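Local atomic coordinates of VP5 (Halorubrum pleomorphic virus 2, PDB entry 6QGI), a protein that is an envelope protein of a haloarchaeal pleomorphic virus and probably drives fusion of the viral membrane with that of the host cell. Residues A[361-374]-A[404-418]. Sequence-based numbering, arbitrary orientation.
Sequences SGVDGGNVTLTSEP and TWYHDVSPELETDIT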
ATOM      1  N   SER A 361      -1.069 -33.224  16.717  1.00 50.41           N
ATOM      2  CA  SER A 361      -1.212 -33.529  18.139  1.00 51.79           C
ATOM      3  C   SER A 361      -0.011 -34.305  18.703  1.00 56.62           C
ATOM      4  O   SER A 361       0.489 -33.941  19.764  1.00 57.08           O
ATOM      5  CB  SER A 361      -2.508 -34.289  18.398  1.00 56.20           C
ATOM      6  OG  SER A 361      -3.629 -33.472  18.105  1.00 63.49           O
ATOM      7  N   GLY A 362       0.471 -35.307  17.967  1.00 52.73           N
ATOM      8  CA  GLY A 362       1.602 -36.134  18.374  1.00 53.23           C
ATOM      9  C   GLY A 362       2.971 -35.478  18.313  1.00 56.76           C
ATOM     10  O   GLY A 362       3.379 -34.976  17.261  1.00 54.86           O
ATOM     11  N   VAL A 363       3.703 -35.512  19.447  1.00 54.84           N
ATOM     12  CA  VAL A 363       5.071 -34.988  19.568  1.00 54.50           C
ATOM     13  C   VAL A 363       6.028 -36.189  19.484  1.00 58.65           C
ATOM     14  O   VAL A 363       6.202 -36.907  20.473  1.00 59.54           O
ATOM     15  CB  VAL A 363       5.300 -34.132  20.852  1.00 59.29           C
ATOM     16  CG1 VAL A 363       6.694 -33.520  20.867  1.00 58.85           C
ATOM     17  CG2 VAL A 363       4.246 -33.042  20.992  1.00 58.59           C
ATOM     18  N   ASP A 364       6.613 -36.423  18.294  1.00 54.29           N
ATOM     19  CA  ASP A 364       7.527 -37.539  18.042  1.00 54.80           C
ATOM     20  C   ASP A 364       8.950 -37.211  18.534  1.00 58.88           C
ATOM     21  O   ASP A 364       9.738 -36.613  17.798  1.00 57.57           O
ATOM     22  CB  ASP A 364       7.527 -37.916  16.543  1.00 55.62           C
ATOM     23  CG  ASP A 364       7.982 -39.336  16.233  1.00 65.68           C
ATOM     24  OD1 ASP A 364       9.148 -39.672  16.546  1.00 66.10           O
ATOM     25  OD2 ASP A 364       7.184 -40.101  15.650  1.00 71.58           O
ATOM     26  N   GLY A 365       9.246 -37.616  19.772  1.00 56.50           N
ATOM     27  CA  GLY A 365      10.537 -37.429  20.434  1.00 56.85           C
ATOM     28  C   GLY A 365      11.060 -36.005  20.461  1.00 59.48           C
ATOM     29  O   GLY A 365      12.233 -35.765  20.160  1.00 58.80           O
ATOM     30  N   GLY A 366      10.179 -35.067  20.803  1.00 55.28           N
ATOM     31  CA  GLY A 366      10.508 -33.647  20.862  1.00 54.21           C
ATOM     32  C   GLY A 366      10.183 -32.879  19.594  1.00 55.73           C
ATOM     33  O   GLY A 366      10.013 -31.658  19.650  1.00 54.84           O
ATOM     34  N   ASN A 367      10.097 -33.581  18.441  1.00 51.07           N
ATOM     35  CA  ASN A 367       9.789 -32.986  17.140  1.00 49.05           C
ATOM     36  C   ASN A 367       8.293 -32.623  17.029  1.00 52.46           C
ATOM     37  O   ASN A 367       7.452 -33.493  16.767  1.00 52.16           O
ATOM     38  CB  ASN A 367      10.204 -33.917  15.982  1.00 48.30           C
ATOM     39  CG  ASN A 367      11.617 -33.733  15.477  1.00 68.52           C
ATOM     40  OD1 ASN A 367      11.969 -32.694  14.904  1.00 63.60           O
ATOM     41  ND2 ASN A 367      12.449 -34.756  15.637  1.00 57.13           N
ATOM     42  N   VAL A 368       7.973 -31.330  17.243  1.00 48.22           N
ATOM     43  CA  VAL A 368       6.611 -30.803  17.102  1.00 47.31           C
ATOM     44  C   VAL A 368       6.423 -30.450  15.626  1.00 48.84           C
ATOM     45  O   VAL A 368       7.342 -29.911  15.018  1.00 47.28           O
ATOM     46  CB  VAL A 368       6.305 -29.607  18.043  1.00 51.59           C
ATOM     47  CG1 VAL A 368       4.895 -29.079  17.810  1.00 50.80           C
ATOM     48  CG2 VAL A 368       6.484 -29.999  19.507  1.00 53.10           C
ATOM     49  N   THR A 369       5.252 -30.767  15.051  1.00 45.20           N
ATOM     50  CA  THR A 369       4.966 -30.519  13.641  1.00 43.73           C
ATOM     51  C   THR A 369       3.757 -29.584  13.477  1.00 46.10           C
ATOM     52  O   THR A 369       2.738 -29.758  14.148  1.00 45.81           O
ATOM     53  CB  THR A 369       4.779 -31.862  12.911  1.00 52.43           C
ATOM     54  OG1 THR A 369       5.946 -32.661  13.130  1.00 54.84           O
ATOM     55  CG2 THR A 369       4.554 -31.700  11.408  1.00 48.71           C
ATOM     56  N   LEU A 370       3.906 -28.581  12.581  1.00 41.25           N
ATOM     57  CA  LEU A 370       2.894 -27.590  12.193  1.00 39.87           C
ATOM     58  C   LEU A 370       2.412 -27.886  10.780  1.00 42.27           C
ATOM     59  O   LEU A 370       3.229 -28.202   9.912  1.00 41.39           O
ATOM     60  CB  LEU A 370       3.429 -26.142  12.273  1.00 39.09           C
ATOM     61  CG  LEU A 370       3.943 -25.606  13.616  1.00 44.30           C
ATOM     62  CD1 LEU A 370       4.349 -24.151  13.482  1.00 43.72           C
ATOM     63  CD2 LEU A 370       2.916 -25.752  14.734  1.00 47.07           C
ATOM     64  N   THR A 371       1.096 -27.788  10.547  1.00 38.46           N
ATOM     65  CA  THR A 371       0.510 -28.088   9.239  1.00 37.86           C
ATOM     66  C   THR A 371       0.340 -26.812   8.373  1.00 41.31           C
ATOM     67  O   THR A 371      -0.051 -26.920   7.206  1.00 40.69           O
ATOM     68  CB  THR A 371      -0.794 -28.876   9.402  1.00 45.98           C
ATOM     69  OG1 THR A 371      -1.633 -28.214  10.341  1.00 46.55           O
ATOM     70  CG2 THR A 371      -0.553 -30.313   9.854  1.00 43.35           C
ATOM     71  N   SER A 372       0.681 -25.627   8.925  1.00 37.54           N
ATOM     72  CA  SER A 372       0.666 -24.350   8.206  1.00 36.55           C
ATOM     73  C   SER A 372       1.888 -23.518   8.573  1.00 39.69           C
ATOM     74  O   SER A 372       2.382 -23.600   9.697  1.00 39.24           O
ATOM     75  CB  SER A 372      -0.611 -23.559   8.472  1.00 41.05           C
ATOM     76  OG  SER A 372      -1.755 -24.203   7.933  1.00 52.54           O
ATOM     77  N   GLU A 373       2.373 -22.722   7.603  1.00 36.12           N
ATOM     78  CA  GLU A 373       3.540 -21.847   7.709  1.00 35.97           C
ATOM     79  C   GLU A 373       3.366 -20.812   8.833  1.00 40.59           C
ATOM     80  O   GLU A 373       2.372 -20.084   8.825  1.00 40.15           O
ATOM     81  CB  GLU A 373       3.773 -21.134   6.366  1.00 36.41           C
ATOM     82  CG  GLU A 373       5.206 -20.684   6.128  1.00 44.61           C
ATOM     83  CD  GLU A 373       5.603 -20.481   4.675  1.00 62.18           C
ATOM     84  OE1 GLU A 373       4.705 -20.346   3.811  1.00 52.46           O
ATOM     85  OE2 GLU A 373       6.824 -20.459   4.401  1.00 56.41           O
ATOM     86  N   PRO A 374       4.306 -20.733   9.809  1.00 37.63           N
ATOM     87  CA  PRO A 374       4.169 -19.710  10.865  1.00 37.71           C
ATOM     88  C   PRO A 374       4.381 -18.305  10.289  1.00 40.25           C
ATOM     89  O   PRO A 374       5.048 -18.144   9.264  1.00 39.44           O
ATOM     90  CB  PRO A 374       5.241 -20.097  11.886  1.00 40.36           C
ATOM     91  CG  PRO A 374       6.258 -20.849  11.109  1.00 44.57           C
ATOM     92  CD  PRO A 374       5.550 -21.518   9.967  1.00 39.46           C
ATOM     93  N   THR A 404       4.833 -29.209   5.813  1.00 44.21           N
ATOM     94  CA  THR A 404       4.844 -29.353   7.273  1.00 43.99           C
ATOM     95  C   THR A 404       6.046 -28.609   7.851  1.00 46.42           C
ATOM     96  O   THR A 404       7.053 -28.436   7.159  1.00 45.76           O
ATOM     97  CB  THR A 404       4.818 -30.823   7.710  1.00 51.10           C
ATOM     98  OG1 THR A 404       5.734 -31.580   6.923  1.00 51.57           O
ATOM     99  CG2 THR A 404       3.431 -31.433   7.632  1.00 49.12           C
ATOM    100  N   TRP A 405       5.927 -28.130   9.099  1.00 42.29           N
ATOM    101  CA  TRP A 405       7.001 -27.383   9.744  1.00 41.96           C
ATOM    102  C   TRP A 405       7.358 -28.021  11.077  1.00 46.30           C
ATOM    103  O   TRP A 405       6.523 -28.078  11.978  1.00 46.09           O
ATOM    104  CB  TRP A 405       6.623 -25.903   9.892  1.00 40.05           C
ATOM    105  CG  TRP A 405       6.693 -25.177   8.584  1.00 40.00           C
ATOM    106  CD1 TRP A 405       7.762 -24.495   8.087  1.00 42.51           C
ATOM    107  CD2 TRP A 405       5.698 -25.174   7.549  1.00 39.37           C
ATOM    108  NE1 TRP A 405       7.475 -24.014   6.831  1.00 41.12           N
ATOM    109  CE2 TRP A 405       6.221 -24.430   6.470  1.00 42.50           C
ATOM    110  CE3 TRP A 405       4.395 -25.693   7.444  1.00 40.77           C
ATOM    111  CZ2 TRP A 405       5.494 -24.206   5.293  1.00 41.30           C
ATOM    112  CZ3 TRP A 405       3.685 -25.488   6.271  1.00 41.62           C
ATOM    113  CH2 TRP A 405       4.223 -24.730   5.223  1.00 41.50           C
ATOM    114  N   TYR A 406       8.593 -28.534  11.184  1.00 42.90           N
ATOM    115  CA  TYR A 406       9.048 -29.217  12.390  1.00 43.85           C
ATOM    116  C   TYR A 406      10.146 -28.447  13.125  1.00 48.31           C
ATOM    117  O   TYR A 406      10.869 -27.663  12.520  1.00 47.00           O
ATOM    118  CB  TYR A 406       9.520 -30.652  12.067  1.00 45.41           C
ATOM    119  CG  TYR A 406      10.844 -30.743  11.337  1.00 46.91           C
ATOM    120  CD1 TYR A 406      10.902 -30.628   9.948  1.00 48.10           C
ATOM    121  CD2 TYR A 406      12.027 -31.005  12.020  1.00 48.45           C
ATOM    122  CE1 TYR A 406      12.116 -30.731   9.267  1.00 49.31           C
ATOM    123  CE2 TYR A 406      13.245 -31.104  11.352  1.00 49.22           C
ATOM    124  CZ  TYR A 406      13.284 -30.969   9.972  1.00 56.71           C
ATOM    125  OH  TYR A 406      14.484 -31.050   9.309  1.00 59.20           O
ATOM    126  N   HIS A 407      10.263 -28.694  14.435  1.00 46.60           N
ATOM    127  CA  HIS A 407      11.281 -28.121  15.307  1.00 47.54           C
ATOM    128  C   HIS A 407      11.501 -29.041  16.499  1.00 53.97           C
ATOM    129  O   HIS A 407      10.534 -29.435  17.160  1.00 53.74           O
ATOM    130  CB  HIS A 407      10.920 -26.696  15.769  1.00 47.84           C
ATOM    131  CG  HIS A 407      11.928 -26.106  16.708  1.00 52.04           C
ATOM    132  ND1 HIS A 407      13.159 -25.664  16.260  1.00 53.59           N
ATOM    133  CD2 HIS A 407      11.868 -25.946  18.049  1.00 54.77           C
ATOM    134  CE1 HIS A 407      13.797 -25.231  17.336  1.00 53.80           C
ATOM    135  NE2 HIS A 407      13.055 -25.370  18.434  1.00 54.89           N
ATOM    136  N   ASP A 408      12.770 -29.385  16.772  1.00 52.35           N
ATOM    137  CA  ASP A 408      13.128 -30.245  17.895  1.00 54.57           C
ATOM    138  C   ASP A 408      13.037 -29.436  19.193  1.00 60.90           C
ATOM    139  O   ASP A 408      13.891 -28.588  19.465  1.00 60.77           O
ATOM    140  CB  ASP A 408      14.530 -30.862  17.693  1.00 57.20           C
ATOM    141  CG  ASP A 408      14.905 -31.962  18.672  1.00 68.82           C
ATOM    142  OD1 ASP A 408      13.986 -32.621  19.211  1.00 70.01           O
ATOM    143  OD2 ASP A 408      16.117 -32.182  18.879  1.00 75.31           O
ATOM    144  N   VAL A 409      11.969 -29.679  19.963  1.00 59.19           N
ATOM    145  CA  VAL A 409      11.688 -28.985  21.220  1.00 60.65           C
ATOM    146  C   VAL A 409      12.167 -29.838  22.424  1.00 67.35           C
ATOM    147  O   VAL A 409      11.912 -29.475  23.575  1.00 67.70           O
ATOM    148  CB  VAL A 409      10.169 -28.619  21.326  1.00 64.53           C
ATOM    149  CG1 VAL A 409       9.885 -27.743  22.540  1.00 65.36           C
ATOM    150  CG2 VAL A 409       9.669 -27.924  20.063  1.00 62.62           C
ATOM    151  N   SER A 410      12.898 -30.940  22.164  1.00 65.75           N
ATOM    152  CA  SER A 410      13.393 -31.834  23.214  1.00 68.08           C
ATOM    153  C   SER A 410      14.344 -31.128  24.222  1.00 74.74           C
ATOM    154  O   SER A 410      14.196 -31.415  25.419  1.00 75.91           O
ATOM    155  CB  SER A 410      14.067 -33.063  22.615  1.00 71.73           C
ATOM    156  OG  SER A 410      15.204 -32.744  21.832  1.00 79.78           O
ATOM    157  N   PRO A 411      15.259 -30.187  23.818  1.00 71.86           N
ATOM    158  CA  PRO A 411      16.122 -29.540  24.823  1.00 73.20           C
ATOM    159  C   PRO A 411      15.345 -28.714  25.845  1.00 78.57           C
ATOM    160  O   PRO A 411      15.723 -28.702  27.016  1.00 79.91           O
ATOM    161  CB  PRO A 411      17.035 -28.645  23.982  1.00 73.89           C
ATOM    162  CG  PRO A 411      17.004 -29.257  22.607  1.00 76.98           C
ATOM    163  CD  PRO A 411      15.596 -29.691  22.464  1.00 71.96           C
ATOM    164  N   GLU A 412      14.268 -28.034  25.408  1.00 74.72           N
ATOM    165  CA  GLU A 412      13.435 -27.188  26.268  1.00 75.46           C
ATOM    166  C   GLU A 412      12.365 -27.994  27.033  1.00 80.55           C
ATOM    167  O   GLU A 412      11.770 -27.471  27.983  1.00 80.86           O
ATOM    168  CB  GLU A 412      12.770 -26.062  25.457  1.00 75.33           C
ATOM    169  CG  GLU A 412      13.750 -25.013  24.952  1.00 87.77           C
ATOM    170  CD  GLU A 412      13.195 -24.010  23.958  1.00113.18           C
ATOM    171  OE1 GLU A 412      12.722 -24.434  22.878  1.00111.72           O
ATOM    172  OE2 GLU A 412      13.259 -22.793  24.248  1.00108.06           O
ATOM    173  N   LEU A 413      12.131 -29.258  26.635  1.00 77.40           N
ATOM    174  CA  LEU A 413      11.136 -30.119  27.275  1.00 78.39           C
ATOM    175  C   LEU A 413      11.750 -31.164  28.213  1.00 84.56           C
ATOM    176  O   LEU A 413      12.917 -31.541  28.074  1.00 84.32           O
ATOM    177  CB  LEU A 413      10.273 -30.843  26.227  1.00 77.23           C
ATOM    178  CG  LEU A 413       9.265 -30.016  25.421  1.00 80.35           C
ATOM    179  CD1 LEU A 413       8.630 -30.855  24.335  1.00 79.54           C
ATOM    180  CD2 LEU A 413       8.183 -29.405  26.297  1.00 83.30           C
ATOM    181  N   GLU A 414      10.925 -31.640  29.162  1.00 82.95           N
ATOM    182  CA  GLU A 414      11.244 -32.681  30.145  1.00 84.97           C
ATOM    183  C   GLU A 414      10.553 -33.986  29.738  1.00 88.97           C
ATOM    184  O   GLU A 414      11.054 -35.075  30.026  1.00 89.58           O
ATOM    185  CB  GLU A 414      10.810 -32.244  31.555  1.00 88.20           C
ATOM    186  CG  GLU A 414      11.792 -31.341  32.287  1.00100.03           C
ATOM    187  CD  GLU A 414      12.270 -30.073  31.600  1.00120.89           C
ATOM    188  OE1 GLU A 414      11.415 -29.257  31.185  1.00114.59           O
ATOM    189  OE2 GLU A 414      13.503 -29.892  31.483  1.00115.67           O
ATOM    190  N   THR A 415       9.393 -33.854  29.064  1.00 84.55           N
ATOM    191  CA  THR A 415       8.593 -34.948  28.514  1.00 84.12           C
ATOM    192  C   THR A 415       8.531 -34.700  27.002  1.00 85.83           C
ATOM    193  O   THR A 415       7.651 -33.985  26.514  1.00 84.27           O
ATOM    194  CB  THR A 415       7.210 -35.051  29.210  1.00 92.89           C
ATOM    195  OG1 THR A 415       6.514 -33.813  29.073  1.00 93.89           O
ATOM    196  CG2 THR A 415       7.313 -35.430  30.683  1.00 92.93           C
ATOM    197  N   ASP A 416       9.535 -35.225  26.276  1.00 81.99           N
ATOM    198  CA  ASP A 416       9.674 -35.082  24.824  1.00 79.91           C
ATOM    199  C   ASP A 416       8.519 -35.766  24.088  1.00 82.02           C
ATOM    200  O   ASP A 416       7.994 -35.214  23.130  1.00 79.94           O
ATOM    201  CB  ASP A 416      11.030 -35.644  24.354  1.00 82.06           C
ATOM    202  CG  ASP A 416      11.315 -37.108  24.666  1.00 96.53           C
ATOM    203  OD1 ASP A 416      10.568 -37.707  25.470  1.00 98.70           O
ATOM    204  OD2 ASP A 416      12.293 -37.650  24.116  1.00103.17           O
ATOM    205  N   ILE A 417       8.107 -36.961  24.546  1.00 79.23           N
ATOM    206  CA  ILE A 417       6.992 -37.685  23.950  1.00 78.34           C
ATOM    207  C   ILE A 417       5.734 -37.218  24.668  1.00 81.96           C
ATOM    208  O   ILE A 417       5.579 -37.480  25.863  1.00 83.06           O
ATOM    209  CB  ILE A 417       7.192 -39.226  23.996  1.00 82.42           C
ATOM    210  CG1 ILE A 417       8.534 -39.646  23.342  1.00 82.45           C
ATOM    211  CG2 ILE A 417       6.000 -39.934  23.313  1.00 82.68           C
ATOM    212  CD1 ILE A 417       9.003 -41.058  23.644  1.00 91.60           C
ATOM    213  N   THR A 418       4.868 -36.470  23.952  1.00 76.59           N
ATOM    214  CA  THR A 418       3.626 -35.908  24.496  1.00 76.44           C
ATOM    215  C   THR A 418       2.645 -35.541  23.356  1.00 78.20           C
ATOM    216  O   THR A 418       2.929 -35.821  22.194  1.00 76.52           O
ATOM    217  CB  THR A 418       3.940 -34.697  25.430  1.00 83.80           C
ATOM    218  OG1 THR A 418       2.734 -34.200  26.015  1.00 82.81           O
ATOM    219  CG2 THR A 418       4.712 -33.570  24.736  1.00 80.64           C
TER
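Backbone hydrogen bonds pair Val368 with His407 and Leu370 with Trp405, joining strands 367-370 and 405-408 in antiparallel fashion. Leu370 N reaches Trp405 O at 2.7 Å, and Trp405 N returns a bond to Leu370 O. Beyond the strand end, Val409 N meets Gly366 O at 2.8 Å from above the carbonyl plane. Gly365 and Gly366 hold the two central positions of a type I' turn from Asp364 to Asn367, where positive phi suits glycine; Gly366, with no side chain, lets its CA come within 4.0 Å of Ser410 CB.

Apolar contact centres on Trp405. With CG anti to its carbonyl carbon (chi1 -74°), one face of the indole lies against Glu373 and Pro374: Glu373 CB lies 4.0 Å from the centroid of its six-membered ring, and Pro374 CD sits over the five-membered ring, both CH-pi contacts on a broad flat surface. Branched Val368 and Val409 meet through their CG2 methyls at 3.8 Å.

Among polar side chains, Asn367 OD1 lies at the edge of the Tyr406 ring, 3.3 Å from Tyr406 CD2, while Ser410 OG donates to Asp408 OD1.

Strand 398-399 flanks 405-408 on its other side, making a three-stranded sheet; Val368 and Leu370 pack on strand 378-384, His407 and Val409 on strand 389-393.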